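Local coordinates for ATP-dependent RNA helicase HrpB (PDB 6EUD), which hydrolyses ATP to ADP and phosphate and belongs to the DEAH/RHA group of RNA helicases, with single-stranded RNA binding activity, at residues 15-20 with 42-47; 48-53 with 120-125; 573-578 with 619-624; 611-616 with 667-672. All blocks are in the same frame, centred on the assembly; numbering follows the deposited sequence.

In the fold
From the N terminus, contact 1 comes first: helix 13-20 meets helix 40-45, closing a loop that carries strand 26-29 and the predicted ATP-binding residues. Contact 2 follows in series and closes the long excursion from 53 to 120, setting the loop that leads into strand 53-57 beside strand 120-125. Their centres lie about 9 Å apart, and Leu44 touches both Ile50 and Leu122, so helices and central sheet pack together in the ATP-binding domain. Contacts 3 and 4 sit about 65 to 71 Å away between centres. They cross along the chain and touch through a probable Val576 N to Ala614 O hydrogen bond, tying helix 608-622 to strand 571-579 and to the loop after helix 664-667.

Contact 1 (15-20 with 42-47); sequences ELLTAL and LQLLAH
Leu17 of helix 13-20 reaches across to Leu44 of helix 40-45 and His47 in the loop that follows, and its side chain carries much of the contact. From CB, the first torsion puts CG anti to the carbonyl carbon (chi1 -61°), and it is the two methyls beyond CG that do the touching. CD2 lies over one face of the His47 imidazole, 4.0 Å from the ring centroid and 16° off the ring normal, a CH-pi contact displaced toward the CG-CD2 side of the rim. The same methyl presses on Leu44 CD2 at 3.5 Å. CD1 lies over the ND1-CE1 side, 3.8 Å from His47 ND1. One turn further along, Leu20 sends its CD2 against the branched end of Leu44, 3.6 Å from Leu44 CD2, the two side chains crossing at about a right angle. Leu16 adds a more distant methyl contact to the same group.

His47 is held from beyond the pair as well: its NE2 is hydrogen-bonded to Asp21 OD2, which helps fix the ring's rotation under Leu17. Helix 40-45 follows the predicted ATP-binding loop of this P-loop NTPase domain, and helix 13-20 precedes the strand leading into it. Across the interface the chemistry is purely that of packing: methyl on methyl and methyl on ring, with the imidazole's polar end turned to Asp21.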
loop_
_atom_site.group_PDB
_atom_site.type_symbol
_atom_site.label_atom_id
_atom_site.label_comp_id
_atom_site.label_asym_id
_atom_site.label_seq_id
_atom_site.Cartn_x
_atom_site.Cartn_y
_atom_site.Cartn_z
ATOM N N GLU A 15 -16.387 -36.092 8.578
ATOM C CA GLU A 15 -15.290 -35.441 9.297
ATOM C C GLU A 15 -15.574 -33.956 9.516
ATOM O O GLU A 15 -15.211 -33.387 10.550
ATOM C CB GLU A 15 -13.970 -35.618 8.539
ATOM C CG GLU A 15 -12.797 -34.830 9.121
ATOM C CD GLU A 15 -11.480 -35.129 8.422
ATOM O OE1 GLU A 15 -11.482 -35.285 7.182
ATOM O OE2 GLU A 15 -10.444 -35.209 9.114
ATOM N N LEU A 16 -16.232 -33.346 8.533
ATOM C CA LEU A 16 -16.551 -31.922 8.560
ATOM C C LEU A 16 -17.635 -31.588 9.582
ATOM O O LEU A 16 -17.534 -30.594 10.304
ATOM C CB LEU A 16 -16.998 -31.451 7.176
ATOM C CG LEU A 16 -16.908 -29.943 6.956
ATOM C CD1 LEU A 16 -15.467 -29.481 7.074
ATOM C CD2 LEU A 16 -17.497 -29.559 5.615
ATOM N N LEU A 17 -18.676 -32.413 9.625
ATOM C CA LEU A 17 -19.764 -32.200 10.563
ATOM C C LEU A 17 -19.251 -32.293 11.996
ATOM O O LEU A 17 -19.623 -31.480 12.839
ATOM C CB LEU A 17 -20.884 -33.208 10.326
ATOM C CG LEU A 17 -21.521 -33.135 8.941
ATOM C CD1 LEU A 17 -22.661 -34.131 8.829
ATOM C CD2 LEU A 17 -22.000 -31.739 8.668
ATOM N N THR A 18 -18.385 -33.271 12.261
ATOM C CA THR A 18 -17.789 -33.445 13.588
ATOM C C THR A 18 -16.983 -32.213 14.014
ATOM O O THR A 18 -17.102 -31.749 15.148
ATOM C CB THR A 18 -16.873 -34.685 13.645
ATOM O OG1 THR A 18 -17.638 -35.865 13.365
ATOM C CG2 THR A 18 -16.238 -34.812 15.019
ATOM N N ALA A 19 -16.169 -31.685 13.102
ATOM C CA ALA A 19 -15.396 -30.470 13.375
ATOM C C ALA A 19 -16.299 -29.241 13.436
ATOM O O ALA A 19 -16.067 -28.318 14.224
ATOM C CB ALA A 19 -14.313 -30.272 12.317
ATOM N N LEU A 20 -17.324 -29.237 12.589
ATOM C CA LEU A 20 -18.266 -28.130 12.522
ATOM C C LEU A 20 -18.924 -27.889 13.884
ATOM O O LEU A 20 -18.995 -26.752 14.358
ATOM C CB LEU A 20 -19.322 -28.410 11.446
ATOM C CG LEU A 20 -19.686 -27.214 10.567
ATOM C CD1 LEU A 20 -18.451 -26.409 10.214
ATOM C CD2 LEU A 20 -20.374 -27.701 9.312
ATOM N N LEU A 42 -25.864 -27.401 0.931
ATOM C CA LEU A 42 -27.156 -28.000 1.253
ATOM C C LEU A 42 -27.083 -28.989 2.415
ATOM O O LEU A 42 -28.022 -29.099 3.206
ATOM C CB LEU A 42 -27.717 -28.715 0.028
ATOM C CG LEU A 42 -28.042 -27.873 -1.198
ATOM C CD1 LEU A 42 -28.439 -28.786 -2.355
ATOM C CD2 LEU A 42 -29.138 -26.865 -0.882
ATOM N N GLN A 43 -25.974 -29.718 2.510
ATOM C CA GLN A 43 -25.850 -30.782 3.511
ATOM C C GLN A 43 -25.496 -30.235 4.893
ATOM O O GLN A 43 -25.751 -30.879 5.910
ATOM C CB GLN A 43 -24.824 -31.850 3.069
ATOM C CG GLN A 43 -25.207 -32.680 1.808
ATOM C CD GLN A 43 -25.543 -31.860 0.556
ATOM O OE1 GLN A 43 -25.349 -30.651 0.519
ATOM N NE2 GLN A 43 -26.096 -32.521 -0.453
ATOM N N LEU A 44 -24.937 -29.031 4.928
ATOM C CA LEU A 44 -24.736 -28.317 6.182
ATOM C C LEU A 44 -26.043 -27.611 6.579
ATOM O O LEU A 44 -26.274 -27.297 7.749
ATOM C CB LEU A 44 -23.584 -27.313 6.049
ATOM C CG LEU A 44 -22.246 -27.884 5.571
ATOM C CD1 LEU A 44 -21.142 -26.853 5.640
ATOM C CD2 LEU A 44 -21.851 -29.107 6.366
ATOM N N LEU A 45 -26.896 -27.376 5.587
ATOM C CA LEU A 45 -28.201 -26.771 5.810
ATOM C C LEU A 45 -29.157 -27.787 6.425
ATOM O O LEU A 45 -29.905 -27.471 7.348
ATOM C CB LEU A 45 -28.760 -26.237 4.492
ATOM C CG LEU A 45 -29.972 -25.326 4.614
ATOM C CD1 LEU A 45 -29.604 -24.148 5.496
ATOM C CD2 LEU A 45 -30.440 -24.866 3.241
ATOM N N ALA A 46 -29.104 -29.011 5.900
ATOM C CA ALA A 46 -29.950 -30.112 6.340
ATOM C C ALA A 46 -29.444 -30.713 7.647
ATOM O O ALA A 46 -30.180 -31.419 8.338
ATOM C CB ALA A 46 -30.020 -31.173 5.260
ATOM N N HIS A 47 -28.186 -30.431 7.979
ATOM C CA HIS A 47 -27.582 -30.881 9.239
ATOM C C HIS A 47 -28.118 -30.087 10.430
ATOM O O HIS A 47 -27.975 -28.859 10.477
ATOM C CB HIS A 47 -26.054 -30.761 9.184
ATOM C CG HIS A 47 -25.362 -31.210 10.436
ATOM N ND1 HIS A 47 -25.434 -32.505 10.905
ATOM C CD2 HIS A 47 -24.579 -30.538 11.314
ATOM C CE1 HIS A 47 -24.727 -32.611 12.017
ATOM N NE2 HIS A 47 -24.198 -31.432 12.286
#

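Contact 2 (48-53 with 120-125); sequences PGINGK and VGLVIL
The backbones of Lys53 and Val120 run parallel as a beta bridge with 4.5 Å between Lys53 CA and Val120 CA, and Lys53 O takes the N-H of two successive residues. The bond from Gly121 N to Lys53 O, 3.1 Å long, is nearly straight at 171° and lies in the carbonyl plane, while that from Leu122 N is longer and weak. Just before, Asn51 O meets Gly121 CA at 3.3 Å in a CA-H...O contact. A side chain at Gly121 would run straight into this oxygen, so glycine keeps the two backbones close. A water donates a hydrogen bond to Asn51 O at 2.7 Å and a weak one to Val120 O.

Here the loop after helix 40-45 becomes strand 53-57, neighbour of strand 120-125 in the largely parallel sheet of the RecA-like, P-loop NTPase domain. Strand 120-125 leads directly into the DEFH box, Asp126 to His129.

Of the side chains, Ile50 and Leu122 meet inside the domain: Ile50 CG1 lies 4.0 Å from Leu122 CD2 and also approaches Leu122 CB, the two chains crossing obliquely. Ile50 CG1 is anti to its own carbonyl carbon (chi1 -86°), which brings that branch to Leu122. Val120 CG1 rests 3.8 Å from Lys53 O, and Lys53 touches the Val120 backbone through its CB, while the rest of its chain, bent at chi2 and chi4, leads away and touches Thr97.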
loop_
_atom_site.group_PDB
_atom_site.type_symbol
_atom_site.label_atom_id
_atom_site.label_comp_id
_atom_site.label_asym_id
_atom_site.label_seq_id
_atom_site.Cartn_x
_atom_site.Cartn_y
_atom_site.Cartn_z
ATOM N N PRO A 48 -28.718 -30.795 11.408
ATOM C CA PRO A 48 -29.387 -30.183 12.562
ATOM C C PRO A 48 -28.420 -29.457 13.498
ATOM O O PRO A 48 -28.856 -28.641 14.312
ATOM C CB PRO A 48 -30.035 -31.380 13.266
ATOM C CG PRO A 48 -29.186 -32.532 12.890
ATOM C CD PRO A 48 -28.735 -32.266 11.483
ATOM N N GLY A 49 -27.128 -29.745 13.376
ATOM C CA GLY A 49 -26.121 -29.083 14.186
ATOM C C GLY A 49 -26.019 -27.594 13.904
ATOM O O GLY A 49 -25.728 -26.802 14.804
ATOM N N ILE A 50 -26.257 -27.215 12.650
ATOM C CA ILE A 50 -26.229 -25.811 12.239
ATOM C C ILE A 50 -27.589 -25.159 12.504
ATOM O O ILE A 50 -28.631 -25.719 12.154
ATOM C CB ILE A 50 -25.847 -25.663 10.742
ATOM C CG1 ILE A 50 -24.327 -25.632 10.572
ATOM C CG2 ILE A 50 -26.442 -24.398 10.146
ATOM C CD1 ILE A 50 -23.623 -26.926 10.944
ATOM N N ASN A 51 -27.576 -23.981 13.127
ATOM C CA ASN A 51 -28.819 -23.315 13.514
ATOM C C ASN A 51 -29.120 -22.038 12.728
ATOM O O ASN A 51 -28.474 -21.009 12.924
ATOM C CB ASN A 51 -28.801 -22.988 15.013
ATOM C CG ASN A 51 -29.026 -24.214 15.884
ATOM O OD1 ASN A 51 -28.794 -25.345 15.459
ATOM N ND2 ASN A 51 -29.485 -23.991 17.113
ATOM N N GLY A 52 -30.118 -22.107 11.851
ATOM C CA GLY A 52 -30.586 -20.935 11.135
ATOM C C GLY A 52 -30.113 -20.818 9.698
ATOM O O GLY A 52 -30.157 -21.786 8.934
ATOM N N LYS A 53 -29.659 -19.617 9.343
ATOM C CA LYS A 53 -29.254 -19.285 7.981
ATOM C C LYS A 53 -27.771 -19.564 7.742
ATOM O O LYS A 53 -26.984 -19.617 8.684
ATOM C CB LYS A 53 -29.559 -17.817 7.694
ATOM C CG LYS A 53 -30.612 -17.608 6.626
ATOM C CD LYS A 53 -31.513 -16.458 7.028
ATOM C CE LYS A 53 -32.396 -15.993 5.873
ATOM N NZ LYS A 53 -32.965 -17.135 5.119
ATOM N N VAL A 120 -28.482 -15.908 11.736
ATOM C CA VAL A 120 -27.386 -16.584 11.043
ATOM C C VAL A 120 -26.575 -17.464 11.994
ATOM O O VAL A 120 -26.209 -17.025 13.081
ATOM C CB VAL A 120 -26.421 -15.570 10.375
ATOM C CG1 VAL A 120 -25.427 -16.290 9.460
ATOM C CG2 VAL A 120 -27.196 -14.494 9.624
ATOM N N GLY A 121 -26.281 -18.694 11.579
ATOM C CA GLY A 121 -25.503 -19.614 12.396
ATOM C C GLY A 121 -24.163 -20.016 11.794
ATOM O O GLY A 121 -23.200 -20.284 12.511
ATOM N N LEU A 122 -24.099 -20.068 10.471
ATOM C CA LEU A 122 -22.864 -20.447 9.800
ATOM C C LEU A 122 -22.582 -19.561 8.600
ATOM O O LEU A 122 -23.452 -19.323 7.764
ATOM C CB LEU A 122 -22.918 -21.908 9.364
ATOM C CG LEU A 122 -21.902 -22.296 8.286
ATOM C CD1 LEU A 122 -20.464 -22.232 8.802
ATOM C CD2 LEU A 122 -22.233 -23.673 7.723
ATOM N N VAL A 123 -21.358 -19.065 8.525
ATOM C CA VAL A 123 -20.922 -18.324 7.351
ATOM C C VAL A 123 -19.810 -19.099 6.643
ATOM O O VAL A 123 -18.903 -19.632 7.294
ATOM C CB VAL A 123 -20.446 -16.901 7.720
ATOM C CG1 VAL A 123 -20.086 -16.127 6.476
ATOM C CG2 VAL A 123 -21.540 -16.159 8.492
ATOM N N ILE A 124 -19.904 -19.178 5.315
ATOM C CA ILE A 124 -18.909 -19.864 4.500
ATOM C C ILE A 124 -18.178 -18.904 3.559
ATOM O O ILE A 124 -18.806 -18.235 2.734
ATOM C CB ILE A 124 -19.548 -20.977 3.663
ATOM C CG1 ILE A 124 -20.424 -21.871 4.547
ATOM C CG2 ILE A 124 -18.471 -21.783 2.936
ATOM C CD1 ILE A 124 -21.173 -22.931 3.781
ATOM N N LEU A 125 -16.852 -18.845 3.693
ATOM C CA LEU A 125 -16.006 -18.023 2.837
ATOM C C LEU A 125 -15.360 -18.884 1.758
ATOM O O LEU A 125 -14.388 -19.599 2.017
ATOM C CB LEU A 125 -14.927 -17.312 3.656
ATOM C CG LEU A 125 -15.385 -16.458 4.837
ATOM C CD1 LEU A 125 -14.192 -15.854 5.536
ATOM C CD2 LEU A 125 -16.324 -15.380 4.362
HETATM O O HOH W 1 -28.320 -19.153 14.814
#

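Contact 3 (573-578 with 619-624); sequences SDTVEW and IRDKGL
Glu577 is the charged centre of this contact, its carboxylate paired through one oxygen with Lys622 and brought up against Asp621 by the other, near the end of helix 608-622. The salt bridge joins Glu577 OE1 to Lys622 NZ at 2.8 Å, and the ammonium also lies 3.3 Å from Glu577 CG, the two side chains crossing at about a right angle. The same lysine brings CE to 3.2 Å from Trp578 O. Glu577 CG stands in the crowded position between the backbone N and the carbonyl carbon (chi1 66°), and the chain runs extended beyond it to the carboxylate.

The other oxygen faces an acid: Glu577 OE2 is 2.8 Å from Asp621 OD1, with the two carboxylate planes 88° apart. Two acids this close suggest that one probably holds a proton, and the nearby lysine would offset the remaining charge. An alanine at Glu577 would probably leave Lys622 NZ without its charged mate and open a gap beside Asp621 OD1.

Van der Waals contact completes the set: Thr575 CG2 lies 3.4 Å from Asp621 OD1, its chain crossing the aspartate at about a right angle.

Further back along the helix Val576 bonds by its backbone to Ala614, while Asn617 bonds to Asp574 O. Strand 571-579 is an outer strand of a three-stranded antiparallel meander (571-579, 584-593, 596-602), and helix 608-622 lies against it.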
loop_
_atom_site.group_PDB
_atom_site.type_symbol
_atom_site.label_atom_id
_atom_site.label_comp_id
_atom_site.label_asym_id
_atom_site.label_seq_id
_atom_site.Cartn_x
_atom_site.Cartn_y
_atom_site.Cartn_z
ATOM N N SER A 573 0.983 31.201 -0.611
ATOM C CA SER A 573 2.344 30.935 -0.147
ATOM C C SER A 573 3.319 32.014 -0.603
ATOM O O SER A 573 3.586 32.158 -1.798
ATOM C CB SER A 573 2.809 29.576 -0.652
ATOM O OG SER A 573 4.119 29.288 -0.223
ATOM N N ASP A 574 3.843 32.776 0.352
ATOM C CA ASP A 574 4.777 33.857 0.048
ATOM C C ASP A 574 6.228 33.402 0.205
ATOM O O ASP A 574 6.537 32.513 1.006
ATOM C CB ASP A 574 4.500 35.066 0.943
ATOM C CG ASP A 574 3.065 35.556 0.835
ATOM O OD1 ASP A 574 2.443 35.356 -0.232
ATOM O OD2 ASP A 574 2.557 36.140 1.819
ATOM N N THR A 575 7.123 33.998 -0.573
ATOM C CA THR A 575 8.526 33.629 -0.503
ATOM C C THR A 575 9.418 34.847 -0.592
ATOM O O THR A 575 9.271 35.673 -1.496
ATOM C CB THR A 575 8.920 32.648 -1.624
ATOM O OG1 THR A 575 8.083 31.491 -1.564
ATOM C CG2 THR A 575 10.365 32.205 -1.468
ATOM N N VAL A 576 10.342 34.973 0.356
ATOM C CA VAL A 576 11.367 36.007 0.262
ATOM C C VAL A 576 12.727 35.359 0.458
ATOM O O VAL A 576 12.920 34.559 1.373
ATOM C CB VAL A 576 11.158 37.145 1.285
ATOM C CG1 VAL A 576 12.321 38.100 1.243
ATOM C CG2 VAL A 576 9.900 37.902 0.976
ATOM N N GLU A 577 13.660 35.693 -0.424
ATOM C CA GLU A 577 15.002 35.119 -0.403
ATOM C C GLU A 577 15.922 35.953 -1.283
ATOM O O GLU A 577 15.459 36.827 -2.023
ATOM C CB GLU A 577 14.981 33.682 -0.899
ATOM C CG GLU A 577 14.594 33.602 -2.361
ATOM C CD GLU A 577 14.104 32.239 -2.747
ATOM O OE1 GLU A 577 14.294 31.851 -3.917
ATOM O OE2 GLU A 577 13.525 31.560 -1.875
ATOM N N TRP A 578 17.220 35.671 -1.213
ATOM C CA TRP A 578 18.196 36.394 -2.023
ATOM C C TRP A 578 18.766 35.532 -3.149
ATOM O O TRP A 578 19.376 34.487 -2.908
ATOM C CB TRP A 578 19.332 36.920 -1.146
ATOM C CG TRP A 578 20.316 37.745 -1.900
ATOM C CD1 TRP A 578 21.517 37.329 -2.407
ATOM C CD2 TRP A 578 20.198 39.142 -2.240
ATOM N NE1 TRP A 578 22.148 38.377 -3.035
ATOM C CE2 TRP A 578 21.364 39.500 -2.948
ATOM C CE3 TRP A 578 19.222 40.117 -2.009
ATOM C CZ2 TRP A 578 21.587 40.800 -3.427
ATOM C CZ3 TRP A 578 19.442 41.408 -2.493
ATOM C CH2 TRP A 578 20.617 41.737 -3.191
ATOM N N ILE A 619 14.135 30.066 3.139
ATOM C CA ILE A 619 15.133 29.194 3.749
ATOM C C ILE A 619 14.960 27.774 3.208
ATOM O O ILE A 619 15.945 27.104 2.879
ATOM C CB ILE A 619 15.021 29.199 5.284
ATOM C CG1 ILE A 619 15.288 30.603 5.821
ATOM C CG2 ILE A 619 15.964 28.157 5.904
ATOM C CD1 ILE A 619 14.930 30.781 7.273
ATOM N N ARG A 620 13.707 27.331 3.102
ATOM C CA ARG A 620 13.404 26.067 2.441
ATOM C C ARG A 620 13.915 26.060 1.004
ATOM O O ARG A 620 14.276 25.006 0.491
ATOM C CB ARG A 620 11.909 25.785 2.456
ATOM C CG ARG A 620 11.356 25.676 3.843
ATOM C CD ARG A 620 10.082 24.874 3.905
ATOM N NE ARG A 620 9.789 24.644 5.306
ATOM C CZ ARG A 620 8.973 25.392 6.033
ATOM N NH1 ARG A 620 8.303 26.385 5.462
ATOM N NH2 ARG A 620 8.804 25.114 7.321
ATOM N N ASP A 621 13.955 27.220 0.353
ATOM C CA ASP A 621 14.509 27.276 -0.998
ATOM C C ASP A 621 16.022 27.215 -0.985
ATOM O O ASP A 621 16.612 26.480 -1.763
ATOM C CB ASP A 621 14.073 28.544 -1.749
ATOM C CG ASP A 621 12.736 28.383 -2.474
ATOM O OD1 ASP A 621 11.960 29.357 -2.533
ATOM O OD2 ASP A 621 12.461 27.285 -3.000
ATOM N N LYS A 622 16.646 27.998 -0.109
ATOM C CA LYS A 622 18.091 28.217 -0.154
ATOM C C LYS A 622 18.875 27.280 0.762
ATOM O O LYS A 622 20.091 27.130 0.614
ATOM C CB LYS A 622 18.416 29.671 0.203
ATOM C CG LYS A 622 17.985 30.670 -0.844
ATOM C CD LYS A 622 18.614 30.326 -2.166
ATOM C CE LYS A 622 18.491 31.459 -3.163
ATOM N NZ LYS A 622 17.085 31.726 -3.484
ATOM N N GLY A 623 18.178 26.659 1.707
ATOM C CA GLY A 623 18.810 25.764 2.656
ATOM C C GLY A 623 19.193 26.450 3.961
ATOM O O GLY A 623 19.218 27.676 4.059
ATOM N N LEU A 624 19.502 25.650 4.970
ATOM C CA LEU A 624 19.839 26.173 6.287
ATOM C C LEU A 624 21.101 27.039 6.304
ATOM O O LEU A 624 21.324 27.815 7.231
ATOM C CB LEU A 624 20.008 25.019 7.261
ATOM C CG LEU A 624 18.739 24.236 7.499
ATOM C CD1 LEU A 624 19.076 23.068 8.403
ATOM C CD2 LEU A 624 17.713 25.153 8.141
#

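Contact 4 (611-616 with 667-672); sequences LHQAML and WLLPHM
Met672 lays its CB over the centre of the His612 imidazole, 4.2 Å from the ring centroid and 11° off the normal, a CH-pi contact over the face. Its own carbonyl oxygen sits above that same face, 3.0 Å from His612 NE2, yet the angle is wrong for a hydrogen bond; that nitrogen is bonded instead to Val675 O. Met672 then bends at its last torsion (chi3 63°), which turns CE back so that it touches His612 CB and CD2 and lies 4.0 Å from Met615 SD. The sulfur of Met672 meets Leu616 CD2 at 3.7 Å. Leu616 CD2 also reaches Leu668 CD2, and its other methyl, CD1, packs 4.0 Å from Leu669 CB. Leu669 CD1 packs on His612 CB at 3.7 Å.

An alanine at His612 would probably open a gap beneath Met672 CB and leave Val675 O without its imidazole partner. Helix 608-622 is thus joined to the loop after helix 664-667, with its short 3-10 segment, by methyls, sulfurs and one ring face, and what polar anchoring there is at His612 comes from Val675 just beyond that segment.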
loop_
_atom_site.group_PDB
_atom_site.type_symbol
_atom_site.label_atom_id
_atom_site.label_comp_id
_atom_site.label_asym_id
_atom_site.label_seq_id
_atom_site.Cartn_x
_atom_site.Cartn_y
_atom_site.Cartn_z
ATOM N N LEU A 611 5.794 38.273 6.504
ATOM C CA LEU A 611 7.190 38.396 6.116
ATOM C C LEU A 611 8.037 37.265 6.694
ATOM O O LEU A 611 8.842 36.651 5.985
ATOM C CB LEU A 611 7.744 39.749 6.568
ATOM C CG LEU A 611 9.200 40.008 6.221
ATOM C CD1 LEU A 611 9.351 40.185 4.717
ATOM C CD2 LEU A 611 9.710 41.214 6.985
ATOM N N HIS A 612 7.853 36.993 7.980
ATOM C CA HIS A 612 8.610 35.946 8.632
ATOM C C HIS A 612 8.325 34.613 7.987
ATOM O O HIS A 612 9.236 33.810 7.755
ATOM C CB HIS A 612 8.285 35.905 10.113
ATOM C CG HIS A 612 8.673 37.151 10.828
ATOM N ND1 HIS A 612 8.036 37.588 11.965
ATOM C CD2 HIS A 612 9.637 38.062 10.558
ATOM C CE1 HIS A 612 8.591 38.719 12.368
ATOM N NE2 HIS A 612 9.566 39.027 11.533
ATOM N N GLN A 613 7.056 34.391 7.681
ATOM C CA GLN A 613 6.657 33.163 7.034
ATOM C C GLN A 613 7.302 33.082 5.647
ATOM O O GLN A 613 7.829 32.028 5.263
ATOM C CB GLN A 613 5.132 33.062 6.944
ATOM C CG GLN A 613 4.636 31.693 6.457
ATOM C CD GLN A 613 4.979 30.537 7.429
ATOM O OE1 GLN A 613 4.866 30.683 8.651
ATOM N NE2 GLN A 613 5.402 29.395 6.877
ATOM N N ALA A 614 7.287 34.192 4.908
ATOM C CA ALA A 614 7.867 34.208 3.562
ATOM C C ALA A 614 9.370 33.916 3.614
ATOM O O ALA A 614 9.916 33.276 2.715
ATOM C CB ALA A 614 7.598 35.543 2.862
ATOM N N MET A 615 10.038 34.373 4.669
ATOM C CA MET A 615 11.459 34.095 4.854
ATOM C C MET A 615 11.730 32.609 5.146
ATOM O O MET A 615 12.741 32.053 4.669
ATOM C CB MET A 615 12.015 34.960 5.983
ATOM C CG MET A 615 12.137 36.436 5.641
ATOM S SD MET A 615 12.789 37.394 7.035
ATOM C CE MET A 615 12.917 39.030 6.311
ATOM N N LEU A 616 10.857 31.980 5.943
ATOM C CA LEU A 616 10.963 30.539 6.204
ATOM C C LEU A 616 10.930 29.741 4.907
ATOM O O LEU A 616 11.711 28.797 4.735
ATOM C CB LEU A 616 9.842 30.049 7.128
ATOM C CG LEU A 616 9.815 30.571 8.569
ATOM C CD1 LEU A 616 8.841 29.764 9.379
ATOM C CD2 LEU A 616 11.181 30.508 9.187
ATOM N N TRP A 667 10.599 25.613 15.560
ATOM C CA TRP A 667 11.837 25.937 16.284
ATOM C C TRP A 667 12.456 27.307 15.982
ATOM O O TRP A 667 13.160 27.864 16.836
ATOM C CB TRP A 667 12.898 24.839 16.056
ATOM C CG TRP A 667 13.535 24.766 14.695
ATOM C CD1 TRP A 667 13.051 24.106 13.609
ATOM C CD2 TRP A 667 14.803 25.320 14.292
ATOM N NE1 TRP A 667 13.918 24.233 12.543
ATOM C CE2 TRP A 667 15.003 24.971 12.938
ATOM C CE3 TRP A 667 15.780 26.088 14.940
ATOM C CZ2 TRP A 667 16.145 25.365 12.216
ATOM C CZ3 TRP A 667 16.915 26.477 14.226
ATOM C CH2 TRP A 667 17.087 26.117 12.876
ATOM N N LEU A 668 12.202 27.856 14.793
ATOM C CA LEU A 668 12.904 29.063 14.365
ATOM C C LEU A 668 12.033 30.301 14.390
ATOM O O LEU A 668 12.477 31.366 14.828
ATOM C CB LEU A 668 13.482 28.883 12.962
ATOM C CG LEU A 668 14.286 30.123 12.560
ATOM C CD1 LEU A 668 15.425 30.343 13.577
ATOM C CD2 LEU A 668 14.822 30.024 11.116
ATOM N N LEU A 669 10.800 30.165 13.908
ATOM C CA LEU A 669 9.861 31.290 13.841
ATOM C C LEU A 669 9.628 32.014 15.184
ATOM O O LEU A 669 9.610 33.242 15.193
ATOM C CB LEU A 669 8.519 30.824 13.255
ATOM C CG LEU A 669 7.376 31.849 13.183
ATOM C CD1 LEU A 669 7.762 33.089 12.379
ATOM C CD2 LEU A 669 6.132 31.186 12.605
ATOM N N PRO A 670 9.464 31.279 16.315
ATOM C CA PRO A 670 9.268 31.994 17.586
ATOM C C PRO A 670 10.330 33.044 17.884
ATOM O O PRO A 670 10.030 34.002 18.590
ATOM C CB PRO A 670 9.346 30.879 18.631
ATOM C CG PRO A 670 8.880 29.682 17.915
ATOM C CD PRO A 670 9.381 29.817 16.508
ATOM N N HIS A 671 11.543 32.872 17.361
ATOM C CA HIS A 671 12.630 33.803 17.653
ATOM C C HIS A 671 12.762 34.960 16.653
ATOM O O HIS A 671 13.681 35.768 16.756
ATOM C CB HIS A 671 13.949 33.046 17.714
ATOM C CG HIS A 671 13.977 31.970 18.753
ATOM N ND1 HIS A 671 14.453 32.179 20.031
ATOM C CD2 HIS A 671 13.591 30.673 18.702
ATOM C CE1 HIS A 671 14.355 31.058 20.723
ATOM N NE2 HIS A 671 13.833 30.129 19.940
ATOM N N MET A 672 11.844 35.047 15.698
ATOM C CA MET A 672 12.007 35.974 14.585
ATOM C C MET A 672 11.349 37.325 14.814
ATOM O O MET A 672 11.125 38.084 13.870
ATOM C CB MET A 672 11.468 35.350 13.298
ATOM C CG MET A 672 12.305 34.191 12.804
ATOM S SD MET A 672 11.782 33.609 11.189
ATOM C CE MET A 672 12.109 35.056 10.172
#